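Local coordinates for protein 2-keto-3-deoxygluconate kinase (PDB 2AFB) that probably phosphorylates 2-keto-3-deoxygluconate with ATP, as a sugar kinase of the pfkB family, at residues I99-I104 / K112-R117; K134-A139 / K164-K169; C175-R180 / E208-V213; A259-W264 / R279-I284. One frame throughout, in Å; residues are numbered along the deposited sequence.

Interaction 1. Residues I99-I104 / K112-R117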
loop_
_atom_site.group_PDB
_atom_site.type_symbol
_atom_site.label_atom_id
_atom_site.label_comp_id
_atom_site.label_asym_id
_atom_site.label_seq_id
_atom_site.Cartn_x
_atom_site.Cartn_y
_atom_site.Cartn_z
ATOM N N ILE A 99 -18.616 10.642 -11.089
ATOM C CA ILE A 99 -17.326 10.535 -10.468
ATOM C C ILE A 99 -16.758 11.915 -10.163
ATOM O O ILE A 99 -16.947 12.853 -10.939
ATOM C CB ILE A 99 -16.271 9.860 -11.428
ATOM C CG1 ILE A 99 -16.767 8.503 -11.900
ATOM C CG2 ILE A 99 -14.934 9.814 -10.727
ATOM C CD1 ILE A 99 -15.830 7.832 -12.949
ATOM N N TYR A 100 -16.007 12.028 -9.072
ATOM C CA TYR A 100 -15.097 13.127 -8.941
ATOM C C TYR A 100 -13.752 12.730 -8.437
ATOM O O TYR A 100 -13.635 11.806 -7.629
ATOM C CB TYR A 100 -15.674 14.269 -8.120
ATOM C CG TYR A 100 -15.802 14.154 -6.624
ATOM C CD1 TYR A 100 -16.766 13.336 -6.033
ATOM C CD2 TYR A 100 -14.990 14.924 -5.787
ATOM C CE1 TYR A 100 -16.934 13.302 -4.643
ATOM C CE2 TYR A 100 -15.158 14.914 -4.394
ATOM C CZ TYR A 100 -16.130 14.108 -3.825
ATOM O OH TYR A 100 -16.269 14.064 -2.441
ATOM N N PHE A 101 -12.745 13.424 -8.974
ATOM C CA PHE A 101 -11.360 13.221 -8.567
ATOM C C PHE A 101 -11.031 14.345 -7.620
ATOM O O PHE A 101 -11.303 15.492 -7.899
ATOM C CB PHE A 101 -10.421 13.284 -9.745
ATOM C CG PHE A 101 -10.699 12.257 -10.800
ATOM C CD1 PHE A 101 -11.720 12.432 -11.677
ATOM C CD2 PHE A 101 -9.941 11.087 -10.899
ATOM C CE1 PHE A 101 -12.002 11.485 -12.658
ATOM C CE2 PHE A 101 -10.219 10.142 -11.887
ATOM C CZ PHE A 101 -11.275 10.344 -12.748
ATOM N N LEU A 102 -10.427 14.016 -6.510
ATOM C CA LEU A 102 -10.083 14.999 -5.515
ATOM C C LEU A 102 -8.613 14.927 -5.146
ATOM O O LEU A 102 -8.111 13.854 -4.750
ATOM C CB LEU A 102 -10.930 14.765 -4.265
ATOM C CG LEU A 102 -10.460 15.573 -3.046
ATOM C CD1 LEU A 102 -10.916 16.998 -3.237
ATOM C CD2 LEU A 102 -11.086 14.965 -1.741
ATOM N N GLU A 103 -7.923 16.067 -5.275
ATOM C CA GLU A 103 -6.568 16.243 -4.789
ATOM C C GLU A 103 -6.708 16.952 -3.498
ATOM O O GLU A 103 -7.204 18.078 -3.450
ATOM C CB GLU A 103 -5.724 17.113 -5.682
ATOM C CG GLU A 103 -5.342 16.514 -7.012
ATOM C CD GLU A 103 -4.496 17.473 -7.882
ATOM O OE1 GLU A 103 -4.581 18.728 -7.689
ATOM O OE2 GLU A 103 -3.776 16.966 -8.778
ATOM N N ILE A 104 -6.254 16.313 -2.435
ATOM C CA ILE A 104 -6.315 16.924 -1.117
ATOM C C ILE A 104 -5.094 17.847 -0.930
ATOM O O ILE A 104 -3.912 17.401 -1.004
ATOM C CB ILE A 104 -6.372 15.863 -0.012
ATOM C CG1 ILE A 104 -7.630 15.015 -0.221
ATOM C CG2 ILE A 104 -6.355 16.518 1.362
ATOM C CD1 ILE A 104 -7.685 13.818 0.666
ATOM N N LYS A 112 -8.238 20.324 -4.915
ATOM C CA LYS A 112 -8.667 20.553 -6.299
ATOM C C LYS A 112 -9.582 19.408 -6.644
ATOM O O LYS A 112 -9.312 18.246 -6.263
ATOM C CB LYS A 112 -7.465 20.627 -7.244
ATOM C CG LYS A 112 -7.811 20.735 -8.738
ATOM C CD LYS A 112 -6.555 20.867 -9.607
ATOM C CE LYS A 112 -6.850 20.889 -11.118
ATOM N NZ LYS A 112 -7.464 22.188 -11.562
ATOM N N VAL A 113 -10.700 19.746 -7.269
ATOM C CA VAL A 113 -11.672 18.774 -7.719
ATOM C C VAL A 113 -11.718 18.837 -9.245
ATOM O O VAL A 113 -11.825 19.893 -9.823
ATOM C CB VAL A 113 -13.105 19.022 -7.167
ATOM C CG1 VAL A 113 -14.026 17.848 -7.585
ATOM C CG2 VAL A 113 -13.118 19.145 -5.645
ATOM N N VAL A 114 -11.607 17.687 -9.867
ATOM C CA VAL A 114 -11.988 17.507 -11.234
ATOM C C VAL A 114 -13.304 16.700 -11.272
ATOM O O VAL A 114 -13.316 15.528 -10.972
ATOM C CB VAL A 114 -10.915 16.717 -11.975
ATOM C CG1 VAL A 114 -11.308 16.518 -13.398
ATOM C CG2 VAL A 114 -9.545 17.432 -11.880
ATOM N N TYR A 115 -14.398 17.306 -11.701
ATOM C CA TYR A 115 -15.666 16.580 -11.811
ATOM C C TYR A 115 -15.803 15.785 -13.113
ATOM O O TYR A 115 -15.438 16.263 -14.193
ATOM C CB TYR A 115 -16.873 17.560 -11.721
ATOM C CG TYR A 115 -17.038 18.094 -10.335
ATOM C CD1 TYR A 115 -17.564 17.284 -9.311
ATOM C CD2 TYR A 115 -16.581 19.363 -10.007
ATOM C CE1 TYR A 115 -17.674 17.753 -8.024
ATOM C CE2 TYR A 115 -16.672 19.841 -8.705
ATOM C CZ TYR A 115 -17.236 19.038 -7.725
ATOM O OH TYR A 115 -17.349 19.515 -6.441
ATOM N N ASP A 116 -16.460 14.633 -13.002
ATOM C CA ASP A 116 -16.831 13.782 -14.147
ATOM C C ASP A 116 -18.193 13.137 -13.859
ATOM O O ASP A 116 -18.316 11.917 -13.697
ATOM C CB ASP A 116 -15.742 12.750 -14.293
ATOM C CG ASP A 116 -15.835 11.964 -15.586
ATOM O OD1 ASP A 116 -16.540 12.415 -16.531
ATOM O OD2 ASP A 116 -15.223 10.876 -15.623
ATOM N N ARG A 117 -19.194 14.008 -13.673
ATOM C CA ARG A 117 -20.509 13.629 -13.183
ATOM C C ARG A 117 -21.558 13.716 -14.288
ATOM O O ARG A 117 -22.645 13.188 -14.164
ATOM C CB ARG A 117 -20.886 14.479 -11.948
ATOM C CG ARG A 117 -21.096 15.988 -12.236
ATOM C CD ARG A 117 -21.238 16.883 -10.961
ATOM N NE ARG A 117 -22.089 16.248 -9.973
ATOM C CZ ARG A 117 -22.235 16.688 -8.721
ATOM N NH1 ARG A 117 -21.612 17.817 -8.341
ATOM N NH2 ARG A 117 -22.989 15.993 -7.861
#

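Interaction 2. Residues K134-A139 / K164-K169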
loop_
_atom_site.group_PDB
_atom_site.type_symbol
_atom_site.label_atom_id
_atom_site.label_comp_id
_atom_site.label_asym_id
_atom_site.label_seq_id
_atom_site.Cartn_x
_atom_site.Cartn_y
_atom_site.Cartn_z
ATOM N N LYS A 134 -44.825 6.982 -1.484
ATOM C CA LYS A 134 -44.305 5.785 -0.780
ATOM C C LYS A 134 -43.063 6.163 0.052
ATOM O O LYS A 134 -42.966 5.888 1.255
ATOM C CB LYS A 134 -43.999 4.676 -1.810
ATOM C CG LYS A 134 -43.412 3.365 -1.277
ATOM N N ILE A 135 -42.136 6.845 -0.609
ATOM C CA ILE A 135 -40.914 7.326 -0.009
ATOM C C ILE A 135 -41.172 8.122 1.285
ATOM O O ILE A 135 -40.541 7.854 2.315
ATOM C CB ILE A 135 -40.105 8.198 -1.020
ATOM C CG1 ILE A 135 -39.524 7.346 -2.141
ATOM C CG2 ILE A 135 -38.945 8.976 -0.328
ATOM C CD1 ILE A 135 -39.095 8.181 -3.384
ATOM N N LEU A 136 -42.071 9.099 1.234
ATOM C CA LEU A 136 -42.225 10.025 2.362
ATOM C C LEU A 136 -43.296 9.590 3.359
ATOM O O LEU A 136 -43.482 10.240 4.391
ATOM C CB LEU A 136 -42.463 11.455 1.873
ATOM C CG LEU A 136 -41.302 12.087 1.118
ATOM C CD1 LEU A 136 -41.759 13.311 0.309
ATOM C CD2 LEU A 136 -40.191 12.473 2.042
ATOM N N ASP A 137 -43.968 8.476 3.077
ATOM C CA ASP A 137 -44.909 7.934 4.032
ATOM C C ASP A 137 -44.194 7.768 5.368
ATOM O O ASP A 137 -43.147 7.119 5.458
ATOM C CB ASP A 137 -45.506 6.619 3.560
ATOM C CG ASP A 137 -46.682 6.165 4.437
ATOM O OD1 ASP A 137 -47.715 6.874 4.441
ATOM O OD2 ASP A 137 -46.572 5.106 5.116
ATOM N N GLY A 138 -44.734 8.404 6.402
ATOM C CA GLY A 138 -44.195 8.264 7.754
ATOM C C GLY A 138 -42.914 9.034 8.048
ATOM O O GLY A 138 -42.355 8.891 9.125
ATOM N N ALA A 139 -42.425 9.827 7.085
ATOM C CA ALA A 139 -41.172 10.577 7.254
ATOM C C ALA A 139 -41.351 11.731 8.244
ATOM O O ALA A 139 -42.338 12.440 8.191
ATOM C CB ALA A 139 -40.663 11.128 5.890
ATOM N N LYS A 164 -43.942 18.906 -2.797
ATOM C CA LYS A 164 -45.389 18.949 -2.732
ATOM C C LYS A 164 -45.918 17.834 -1.851
ATOM O O LYS A 164 -46.799 18.060 -1.052
ATOM C CB LYS A 164 -45.996 18.838 -4.116
ATOM C CG LYS A 164 -45.908 20.133 -4.903
ATOM C CD LYS A 164 -46.672 20.010 -6.200
ATOM C CE LYS A 164 -46.369 21.141 -7.184
ATOM N NZ LYS A 164 -46.555 20.652 -8.603
ATOM N N VAL A 165 -45.402 16.625 -1.992
ATOM C CA VAL A 165 -45.798 15.545 -1.073
ATOM C C VAL A 165 -45.384 15.788 0.385
ATOM O O VAL A 165 -46.141 15.543 1.322
ATOM C CB VAL A 165 -45.222 14.211 -1.527
ATOM C CG1 VAL A 165 -45.565 13.091 -0.515
ATOM C CG2 VAL A 165 -45.774 13.878 -2.924
ATOM N N ALA A 166 -44.164 16.233 0.585
ATOM C CA ALA A 166 -43.717 16.593 1.911
ATOM C C ALA A 166 -44.718 17.549 2.522
ATOM O O ALA A 166 -45.109 17.396 3.648
ATOM C CB ALA A 166 -42.373 17.250 1.827
ATOM N N ASN A 167 -45.127 18.555 1.762
ATOM C CA ASN A 167 -46.038 19.580 2.262
ATOM C C ASN A 167 -47.408 19.001 2.524
ATOM O O ASN A 167 -48.028 19.345 3.510
ATOM C CB ASN A 167 -46.145 20.714 1.254
ATOM C CG ASN A 167 -47.086 21.808 1.695
ATOM O OD1 ASN A 167 -46.883 22.428 2.740
ATOM N ND2 ASN A 167 -48.094 22.079 0.884
ATOM N N GLU A 168 -47.883 18.136 1.629
ATOM C CA GLU A 168 -49.152 17.426 1.847
ATOM C C GLU A 168 -49.104 16.622 3.145
ATOM O O GLU A 168 -50.068 16.604 3.885
ATOM C CB GLU A 168 -49.460 16.494 0.661
ATOM C CG GLU A 168 -50.512 15.384 0.908
ATOM C CD GLU A 168 -50.348 14.191 -0.060
ATOM O OE1 GLU A 168 -49.799 14.369 -1.192
ATOM O OE2 GLU A 168 -50.749 13.066 0.337
ATOM N N LYS A 169 -47.969 15.980 3.426
ATOM C CA LYS A 169 -47.850 15.050 4.569
ATOM C C LYS A 169 -47.396 15.727 5.873
ATOM O O LYS A 169 -47.339 15.095 6.933
ATOM C CB LYS A 169 -46.916 13.897 4.227
ATOM C CG LYS A 169 -47.522 12.902 3.273
ATOM C CD LYS A 169 -46.599 11.776 3.018
ATOM C CE LYS A 169 -47.157 10.797 1.999
ATOM N NZ LYS A 169 -48.286 10.015 2.572
#

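Interaction 3. Residues C175-R180 / E208-V213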
loop_
_atom_site.group_PDB
_atom_site.type_symbol
_atom_site.label_atom_id
_atom_site.label_comp_id
_atom_site.label_asym_id
_atom_site.label_seq_id
_atom_site.Cartn_x
_atom_site.Cartn_y
_atom_site.Cartn_z
ATOM N N CYS A 175 -33.234 22.568 3.572
ATOM C CA CYS A 175 -32.435 22.800 2.382
ATOM C C CYS A 175 -31.080 23.395 2.777
ATOM O O CYS A 175 -31.031 24.396 3.470
ATOM C CB CYS A 175 -33.151 23.783 1.458
ATOM S SG CYS A 175 -32.261 24.236 -0.065
ATOM N N ASP A 176 -30.004 22.775 2.334
ATOM C CA ASP A 176 -28.679 23.408 2.327
ATOM C C ASP A 176 -28.456 24.037 0.937
ATOM O O ASP A 176 -28.385 23.332 -0.047
ATOM C CB ASP A 176 -27.580 22.359 2.628
ATOM C CG ASP A 176 -26.157 22.968 2.753
ATOM O OD1 ASP A 176 -25.904 24.107 2.240
ATOM O OD2 ASP A 176 -25.288 22.274 3.363
ATOM N N LEU A 177 -28.337 25.361 0.879
ATOM C CA LEU A 177 -28.318 26.067 -0.373
ATOM C C LEU A 177 -27.169 25.637 -1.279
ATOM O O LEU A 177 -27.358 25.547 -2.485
ATOM C CB LEU A 177 -28.274 27.582 -0.157
ATOM C CG LEU A 177 -29.445 28.270 0.539
ATOM C CD1 LEU A 177 -29.107 29.775 0.603
ATOM C CD2 LEU A 177 -30.733 28.063 -0.213
ATOM N N ASN A 178 -26.003 25.355 -0.720
ATOM C CA ASN A 178 -24.895 24.803 -1.511
ATOM C C ASN A 178 -24.724 25.397 -2.923
ATOM O O ASN A 178 -24.756 24.656 -3.922
ATOM C CB ASN A 178 -25.083 23.281 -1.663
ATOM C CG ASN A 178 -24.314 22.482 -0.642
ATOM O OD1 ASN A 178 -23.265 22.903 -0.135
ATOM N ND2 ASN A 178 -24.831 21.307 -0.338
ATOM N N TYR A 179 -24.578 26.712 -3.018
ATOM C CA TYR A 179 -24.345 27.344 -4.312
ATOM C C TYR A 179 -22.999 26.894 -4.877
ATOM O O TYR A 179 -21.983 26.967 -4.200
ATOM C CB TYR A 179 -24.358 28.880 -4.277
ATOM C CG TYR A 179 -24.105 29.488 -5.653
ATOM C CD1 TYR A 179 -25.036 29.357 -6.679
ATOM C CD2 TYR A 179 -22.899 30.136 -5.952
ATOM C CE1 TYR A 179 -24.800 29.895 -7.953
ATOM C CE2 TYR A 179 -22.648 30.648 -7.223
ATOM C CZ TYR A 179 -23.594 30.522 -8.220
ATOM O OH TYR A 179 -23.334 31.054 -9.473
ATOM N N ARG A 180 -23.031 26.442 -6.125
ATOM C CA ARG A 180 -21.830 26.133 -6.913
ATOM C C ARG A 180 -21.905 26.853 -8.255
ATOM O O ARG A 180 -22.784 26.593 -9.078
ATOM C CB ARG A 180 -21.748 24.644 -7.142
ATOM C CG ARG A 180 -21.734 23.829 -5.839
ATOM C CD ARG A 180 -20.471 24.094 -5.020
ATOM N NE ARG A 180 -20.320 23.154 -3.923
ATOM C CZ ARG A 180 -20.796 23.329 -2.696
ATOM N NH1 ARG A 180 -21.461 24.425 -2.352
ATOM N NH2 ARG A 180 -20.620 22.380 -1.805
ATOM N N GLU A 208 -21.943 33.297 1.367
ATOM C CA GLU A 208 -21.976 33.297 -0.086
ATOM C C GLU A 208 -23.306 32.712 -0.594
ATOM O O GLU A 208 -23.957 33.324 -1.435
ATOM C CB GLU A 208 -20.776 32.502 -0.662
ATOM C CG GLU A 208 -20.618 32.539 -2.218
ATOM N N ASP A 209 -23.699 31.539 -0.091
ATOM C CA ASP A 209 -24.931 30.894 -0.515
ATOM C C ASP A 209 -26.107 31.903 -0.427
ATOM O O ASP A 209 -26.910 32.019 -1.332
ATOM C CB ASP A 209 -25.280 29.643 0.338
ATOM C CG ASP A 209 -24.321 28.451 0.194
ATOM O OD1 ASP A 209 -23.636 28.255 -0.861
ATOM O OD2 ASP A 209 -24.305 27.650 1.181
ATOM N N ILE A 210 -26.199 32.656 0.660
ATOM C CA ILE A 210 -27.322 33.585 0.852
ATOM C C ILE A 210 -27.252 34.780 -0.085
ATOM O O ILE A 210 -28.279 35.184 -0.605
ATOM C CB ILE A 210 -27.404 34.073 2.302
ATOM C CG1 ILE A 210 -27.574 32.866 3.248
ATOM C CG2 ILE A 210 -28.532 35.131 2.499
ATOM C CD1 ILE A 210 -27.586 33.210 4.705
ATOM N N GLU A 211 -26.078 35.367 -0.286
ATOM C CA GLU A 211 -25.948 36.471 -1.252
ATOM C C GLU A 211 -26.344 35.944 -2.623
ATOM O O GLU A 211 -27.173 36.537 -3.282
ATOM C CB GLU A 211 -24.535 37.061 -1.294
ATOM N N LYS A 212 -25.788 34.815 -3.032
ATOM C CA LYS A 212 -25.948 34.329 -4.402
ATOM C C LYS A 212 -27.332 33.788 -4.687
ATOM O O LYS A 212 -27.944 34.152 -5.683
ATOM C CB LYS A 212 -24.946 33.222 -4.737
ATOM C CG LYS A 212 -23.490 33.675 -4.907
ATOM C CD LYS A 212 -23.306 34.633 -6.086
ATOM C CE LYS A 212 -21.813 34.802 -6.473
ATOM N NZ LYS A 212 -21.592 36.161 -7.061
ATOM N N VAL A 213 -27.804 32.882 -3.843
ATOM C CA VAL A 213 -29.042 32.177 -4.142
ATOM C C VAL A 213 -30.274 32.964 -3.727
ATOM O O VAL A 213 -31.318 32.821 -4.325
ATOM C CB VAL A 213 -29.084 30.793 -3.471
ATOM C CG1 VAL A 213 -30.413 30.088 -3.771
ATOM C CG2 VAL A 213 -27.924 29.955 -3.947
HETATM O O HOH W 1 -23.714 25.401 2.361
HETATM O O HOH W 2 -21.255 29.231 -2.159
HETATM O O HOH W 3 -21.993 26.095 -0.119
#

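Interaction 4. Residues A259-W264 / R279-I284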
loop_
_atom_site.group_PDB
_atom_site.type_symbol
_atom_site.label_atom_id
_atom_site.label_comp_id
_atom_site.label_asym_id
_atom_site.label_seq_id
_atom_site.Cartn_x
_atom_site.Cartn_y
_atom_site.Cartn_z
ATOM N N ALA A 259 -5.029 25.357 3.398
ATOM C CA ALA A 259 -5.682 24.073 3.228
ATOM C C ALA A 259 -5.425 23.169 4.410
ATOM O O ALA A 259 -6.028 22.136 4.523
ATOM C CB ALA A 259 -5.185 23.388 1.916
ATOM N N THR A 260 -4.494 23.546 5.268
ATOM C CA THR A 260 -4.069 22.721 6.404
ATOM C C THR A 260 -4.746 23.159 7.736
ATOM O O THR A 260 -5.085 22.319 8.554
ATOM C CB THR A 260 -2.493 22.760 6.561
ATOM O OG1 THR A 260 -1.868 22.102 5.443
ATOM C CG2 THR A 260 -2.010 22.059 7.900
ATOM N N VAL A 261 -4.893 24.459 7.942
ATOM C CA VAL A 261 -5.569 25.043 9.123
ATOM C C VAL A 261 -6.723 25.953 8.721
ATOM O O VAL A 261 -6.550 26.874 7.918
ATOM C CB VAL A 261 -4.564 25.831 10.004
ATOM C CG1 VAL A 261 -5.238 26.483 11.232
ATOM C CG2 VAL A 261 -3.429 24.939 10.424
ATOM N N ASN A 262 -7.912 25.657 9.264
ATOM C CA ASN A 262 -9.069 26.546 9.225
ATOM C C ASN A 262 -9.597 26.751 10.668
ATOM O O ASN A 262 -9.402 25.923 11.541
ATOM C CB ASN A 262 -10.240 25.958 8.437
ATOM C CG ASN A 262 -10.010 25.841 6.941
ATOM O OD1 ASN A 262 -10.911 25.366 6.235
ATOM N ND2 ASN A 262 -8.855 26.270 6.440
ATOM N N TYR A 263 -10.231 27.889 10.893
ATOM C CA TYR A 263 -11.059 28.079 12.053
ATOM C C TYR A 263 -12.462 27.751 11.633
ATOM O O TYR A 263 -12.826 27.959 10.470
ATOM C CB TYR A 263 -10.972 29.506 12.531
ATOM C CG TYR A 263 -9.637 29.807 13.149
ATOM C CD1 TYR A 263 -8.569 30.234 12.363
ATOM C CD2 TYR A 263 -9.442 29.651 14.522
ATOM C CE1 TYR A 263 -7.350 30.512 12.922
ATOM C CE2 TYR A 263 -8.231 29.945 15.101
ATOM C CZ TYR A 263 -7.186 30.373 14.294
ATOM O OH TYR A 263 -5.973 30.661 14.865
ATOM N N TRP A 264 -13.250 27.215 12.562
ATOM C CA TRP A 264 -14.606 26.748 12.235
ATOM C C TRP A 264 -15.547 26.965 13.402
ATOM O O TRP A 264 -15.234 26.609 14.560
ATOM C CB TRP A 264 -14.538 25.260 11.869
ATOM C CG TRP A 264 -15.821 24.553 11.621
ATOM C CD1 TRP A 264 -16.544 23.796 12.537
ATOM C CD2 TRP A 264 -16.568 24.508 10.386
ATOM N NE1 TRP A 264 -17.685 23.294 11.922
ATOM C CE2 TRP A 264 -17.715 23.714 10.611
ATOM C CE3 TRP A 264 -16.373 25.045 9.107
ATOM C CZ2 TRP A 264 -18.665 23.465 9.588
ATOM C CZ3 TRP A 264 -17.294 24.773 8.122
ATOM C CH2 TRP A 264 -18.424 23.994 8.371
ATOM N N ARG A 279 -15.603 28.239 18.609
ATOM C CA ARG A 279 -14.803 28.340 17.420
ATOM C C ARG A 279 -13.560 27.465 17.552
ATOM O O ARG A 279 -12.809 27.583 18.484
ATOM C CB ARG A 279 -14.386 29.793 17.233
ATOM C CG ARG A 279 -13.668 30.075 15.903
ATOM C CD ARG A 279 -13.644 31.590 15.652
ATOM N NE ARG A 279 -12.529 32.059 14.831
ATOM C CZ ARG A 279 -11.308 32.368 15.284
ATOM N NH1 ARG A 279 -10.947 32.182 16.562
ATOM N NH2 ARG A 279 -10.405 32.820 14.417
ATOM N N TYR A 280 -13.339 26.604 16.583
ATOM C CA TYR A 280 -12.275 25.609 16.680
ATOM C C TYR A 280 -11.180 25.930 15.670
ATOM O O TYR A 280 -11.450 26.347 14.548
ATOM C CB TYR A 280 -12.839 24.215 16.382
ATOM C CG TYR A 280 -13.918 23.746 17.327
ATOM C CD1 TYR A 280 -13.583 23.086 18.512
ATOM C CD2 TYR A 280 -15.267 23.941 17.039
ATOM C CE1 TYR A 280 -14.565 22.635 19.405
ATOM C CE2 TYR A 280 -16.254 23.479 17.913
ATOM C CZ TYR A 280 -15.887 22.844 19.096
ATOM O OH TYR A 280 -16.817 22.419 19.967
ATOM N N GLU A 281 -9.948 25.683 16.050
ATOM C CA GLU A 281 -8.864 25.761 15.091
ATOM C C GLU A 281 -8.537 24.328 14.686
ATOM O O GLU A 281 -8.252 23.515 15.530
ATOM C CB GLU A 281 -7.666 26.459 15.726
ATOM C CG GLU A 281 -6.492 26.607 14.778
ATOM C CD GLU A 281 -5.280 27.150 15.455
ATOM O OE1 GLU A 281 -5.360 28.300 15.906
ATOM O OE2 GLU A 281 -4.265 26.426 15.545
ATOM N N ILE A 282 -8.621 24.006 13.414
ATOM C CA ILE A 282 -8.584 22.608 13.004
ATOM C C ILE A 282 -7.386 22.407 12.095
ATOM O O ILE A 282 -7.233 23.151 11.120
ATOM C CB ILE A 282 -9.870 22.256 12.197
ATOM C CG1 ILE A 282 -11.110 22.629 13.026
ATOM C CG2 ILE A 282 -9.857 20.787 11.763
ATOM C CD1 ILE A 282 -12.420 22.382 12.292
ATOM N N HIS A 283 -6.528 21.434 12.419
ATOM C CA HIS A 283 -5.603 20.859 11.436
ATOM C C HIS A 283 -6.379 19.772 10.721
ATOM O O HIS A 283 -6.733 18.733 11.313
ATOM C CB HIS A 283 -4.346 20.251 12.061
ATOM C CG HIS A 283 -3.309 21.239 12.471
ATOM N ND1 HIS A 283 -3.518 22.184 13.460
ATOM C CD2 HIS A 283 -2.027 21.399 12.056
ATOM C CE1 HIS A 283 -2.408 22.881 13.630
ATOM N NE2 HIS A 283 -1.483 22.416 12.799
ATOM N N ILE A 284 -6.604 20.003 9.444
ATOM C CA ILE A 284 -7.510 19.243 8.633
ATOM C C ILE A 284 -6.901 17.934 8.082
ATOM O O ILE A 284 -5.783 17.937 7.601
ATOM C CB ILE A 284 -7.961 20.174 7.453
ATOM C CG1 ILE A 284 -8.715 21.399 8.020
ATOM C CG2 ILE A 284 -8.783 19.441 6.475
ATOM C CD1 ILE A 284 -8.929 22.497 7.011
#

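Interaction 1. Residues I99-I104 / K112-R117
Lys-112 faces Glu-103 in an antiparallel hairpin, and their backbones exchange two hydrogen bonds, the shorter from Glu-103 N to Lys-112 O at 2.8 Å. The two side chains run side by side, yet the lysine offers its aliphatic part: Lys-112 CB lies 3.5 Å from Glu-103 OE1, while the glutamate carboxylate turns to Arg-32 and to the N-H of Ile-33. Val-113, on the other face, fits between two neighbours through its branch. Its CG1, anti to the backbone N (chi1 -174°), meets Tyr-100 CD2 at 3.6 Å, and its CG2 meets Leu-102 CD1 at 3.9 Å. Val-114 bonds twice to Phe-101, and Val-114 O also lies in plane at the edge of the phenyl ring. The ring of Tyr-115 is inclined 27° to that of Tyr-100; the rings barely overlap, and Tyr-115 CD1 lies 3.8 Å from Tyr-100 CB. Asp-116 N bonds to Ile-99 O at 2.8 Å, whereas its carboxylate forms a salt bridge with Arg-96 of a neighbouring subunit. Six backbone bonds thus set the register; apolar carbons pack around Val-113, the other face mixes apolar and charged groups, and the Glu-103 and Asp-116 carboxylates serve partners beyond this hairpin of the small lid sheet.

Interaction 2. Residues K134-A139 / K164-K169
Leu-136 and Ala-166 bring their CA atoms to 6.8 Å where the chain leaving helix 132-135 passes helix 155-169 through a type II beta turn, closed by Ala-139 N to Leu-136 O at 2.9 Å. Gly-138 suits the third position of that turn, since its phi of 76° is easily reached without a side chain. Leu-136 points its CB at the helix, and its CD1 does the touching: it comes 3.9 Å from Val-165 CG1 and 3.8 Å from Ala-166 N. With only a methyl on Ala-166, the leucine can probably come closer to the helix backbone. Lys-169 reaches out to the first peptide of the turn as a long apolar arm, its CD 3.7 Å from Leu-136 O. A bend at chi4 (-71°) then sets NZ for a long salt bridge to Asp-137 OD1, 3.7 Å away. This ion pair is loose, and Glu-133 offers the same ammonium a second weak partner. Trp-132 and Glu-133 also touch Val-165, while Leu-136 rests on Val-16 of strand 14-18 and Lys-14 NZ bonds to Asp-137 O. The turn leads into strand 139-145, which helix 155-169 joins to the parallel strand 172-176 in a beta-alpha-beta crossover.

Interaction 3. Residues C175-R180 / E208-V213
Asp-209 reaches from helix 207-214 into the loop after strand 172-176, starting with its CB, which lies 3.7 Å from Leu-177 CB. CG stands anti to the carbonyl carbon (chi1 -67°), next to the backbone N-H groups of Asn-178 and Tyr-179. At the tip, OD1 accepts the hydrogen bond from Tyr-179 N at 2.8 Å, met from well above the carboxylate plane. Water 2 donates to the same OD1 at 2.9 Å and also to Tyr-179 O, so this oxygen also reaches, through water, the next peptide. OD2 comes within 4.0 Å of Asp-176 OD1. Beyond the carboxylate the contact turns apolar. Lys-212 CB sits over one face of the Tyr-179 ring, 4.0 Å from its centroid in a CH-pi contact, and Val-213 CG2 meets Tyr-179 CB at 3.7 Å. Leu-177 supplies a branched end to the buried side, its CD2 4.1 Å from Val-213 CG1. Asn-178 suits its left-handed backbone (phi 40°), a conformation asparagine tolerates well. The chemistry implies a loop pinned to the helix by one buried carboxylate: an aspartate is short enough for OD1 to grip the N-H of Tyr-179, while water 2 ties the same oxygen to the peptide that follows.

Interaction 4. Residues A259-W264 / R279-I284
Tyr-263 carries a group on each face of its ring. On one side the guanidinium of Arg-279 lies flat, planes 4° apart and centres 4.0 Å apart, a cation-pi stack offset toward the rim; the extended arginine chain spans the distance, and its NE keeps a salt bridge with Glu-255. Over the opposite face comes Glu-281 CG in a CH-pi contact, and the glutamate continues alongside the ring until OE1 takes a weak hydrogen bond from Tyr-263 OH at 2.7 Å. The imidazole of His-283 receives Val-261 CG2 over its centre, 3.9 Å from the centroid, while its NE2 binds nickel together with His-283 of two neighbouring subunits. At the edge of the Tyr-280 ring, near its plane, lies Trp-264 O. These residues belong to a beta hairpin, strands 261-270 and 273-283, that ends the large mixed sheet of the ribokinase-like fold and whose paired segments run antiparallel, at 151° between their N-to-C directions. Asn-262 and Ile-282 bond in both directions, with Ile-282 N to Asn-262 O at 2.8 Å. On the face shared by Asn-262, Trp-264, Tyr-280 and Ile-282, the end of Ile-282 packs at the base of the tryptophan side chain: CD1 meets Trp-264 CB at 3.6 Å. Helix 308-322 covers this face, Cys-320 touching Trp-264, Tyr-280 and Ile-282. Further along, Ile-284 CD1 approaches Asn-262 CG at 3.5 Å.

Overall arrangement
From the N terminus the four contacts follow one another in series; none encloses or crosses another. Interaction 1 closes a short hairpin in the small four-strand sheet, its centre about 17 Å from the centre of the chain. Interaction 2 then closes a longer span holding strand 139-145 and most of helix 155-169, on the opposite side of the chain's centre. Interaction 3 starts at the end of strand 172-176, the next strand, and ties it to helix 207-214, enclosing helix 186-196 and strand 202-205. Interaction 4 closes the hairpin at the far edge of the large sheet that interaction 3 also reaches. Interactions 1 and 3 come nearest, about 5 Å between nearest atoms without touching.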